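Local atomic coordinates of organic hydroperoxide resistance protein (Deinococcus radiodurans, PDB entry 1USP), a protein that probably reduces organic hydroperoxides through a pair of reactive cysteines, protecting the bacterium against peroxide stress, as in other members of the OsmC/Ohr family. Residues Leu62-Val65 and Ser66-Gln69. Residues are numbered along the deposited sequence; the frame is centred on the assembly and turned at random.
Sequences LGVV and SRRQ
The last two turns of helix 46-68, the long helix of this OsmC/Ohr fold, are held by i to i+4 backbone bonds, with side chains folded back against the preceding turn. Ser66 N donates to Leu62 O, Arg68 N to Val64 O and Gln69 N to Val65 O, all at 3.0 to 3.1 Å; the Arg67 N to Gly63 O bond between them is weak. Gln69 is the first residue to leave helical backbone angles, yet its N-H still closes the final turn, though less straight (146°) than the Arg68 bond (165°).

Ser66 turns its hydroxyl back over the preceding turn. With chi1 at 55°, Ser66 OG is tucked against its own backbone, 2.8 Å from Gly63 O and 3.2 Å from Leu62 O, where its single proton can serve either carbonyl.

Val65 faces helix 107-120, touching Ala116, while Val64 and Arg68 both meet Val120 of that helix, so the packing continues to the end of helix 46-68. Beside Val65, the Gln69 chain runs in the same direction, bringing Gln69 NE2 within 3.9 Å of Val65 CG1. Arg67 lays one face of its guanidinium over the backbone of Gly63 and Val64, with Gly63 O off toward the group's margin.

Arg68 lies alongside Val64 and extends in the same sense as the valine side chain. Bends at chi2 and chi3 turn its guanidinium flat against the valine methyl, and Val64 CG1 stands over the centre of one face, 3.5 Å from Arg68 CZ.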
# COMPACT_ATOMS: atom_id res chain seq x y z
N LEU A 62 8.19 14.41 3.48
CA LEU A 62 8.48 15.82 3.23
C LEU A 62 8.28 16.64 4.49
O LEU A 62 9.00 17.60 4.72
CB LEU A 62 7.60 16.37 2.11
CG LEU A 62 8.02 15.89 0.73
CD1 LEU A 62 6.92 16.16 -0.27
CD2 LEU A 62 9.33 16.54 0.31
N GLY A 63 7.28 16.26 5.29
CA GLY A 63 7.03 16.88 6.57
C GLY A 63 8.19 16.70 7.52
O GLY A 63 8.63 17.65 8.16
N VAL A 64 8.72 15.47 7.56
CA VAL A 64 9.86 15.12 8.40
C VAL A 64 11.10 15.90 7.97
O VAL A 64 11.83 16.41 8.82
CB VAL A 64 10.17 13.61 8.34
CG1 VAL A 64 11.53 13.30 8.98
CG2 VAL A 64 9.08 12.81 9.03
N VAL A 65 11.31 16.00 6.67
CA VAL A 65 12.48 16.65 6.11
C VAL A 65 12.48 18.15 6.39
O VAL A 65 13.52 18.73 6.70
CB VAL A 65 12.63 16.35 4.59
CG1 VAL A 65 13.56 17.34 3.89
CG2 VAL A 65 13.13 14.91 4.38
N SER A 66 11.32 18.79 6.30
CA SER A 66 11.22 20.24 6.49
C SER A 66 11.51 20.63 7.93
O SER A 66 12.19 21.62 8.18
CB SER A 66 9.84 20.74 6.07
OG SER A 66 8.82 20.03 6.75
N ARG A 67 11.00 19.85 8.88
CA ARG A 67 11.22 20.10 10.31
C ARG A 67 12.68 19.92 10.69
O ARG A 67 13.27 20.78 11.36
CB ARG A 67 10.35 19.17 11.17
CG ARG A 67 8.87 19.44 11.07
CD ARG A 67 8.03 18.72 12.12
NE ARG A 67 7.19 17.67 11.55
CZ ARG A 67 7.44 16.35 11.60
NH1 ARG A 67 8.53 15.87 12.20
NH2 ARG A 67 6.59 15.51 11.03
N ARG A 68 13.25 18.80 10.27
CA ARG A 68 14.64 18.46 10.59
C ARG A 68 15.63 19.43 9.94
O ARG A 68 16.66 19.75 10.55
CB ARG A 68 14.95 17.01 10.18
CG ARG A 68 14.18 15.95 10.99
CD ARG A 68 14.99 14.72 11.40
NE ARG A 68 15.01 13.65 10.38
CZ ARG A 68 14.52 12.41 10.54
NH1 ARG A 68 13.93 12.02 11.67
NH2 ARG A 68 14.61 11.54 9.54
N GLN A 69 15.33 19.91 8.74
CA GLN A 69 16.22 20.81 8.00
C GLN A 69 15.81 22.29 8.09
O GLN A 69 16.41 23.13 7.42
CB GLN A 69 16.30 20.40 6.53
CG GLN A 69 16.95 19.03 6.27
CD GLN A 69 17.15 18.74 4.78
OE1 GLN A 69 17.03 19.64 3.94
NE2 GLN A 69 17.45 17.48 4.46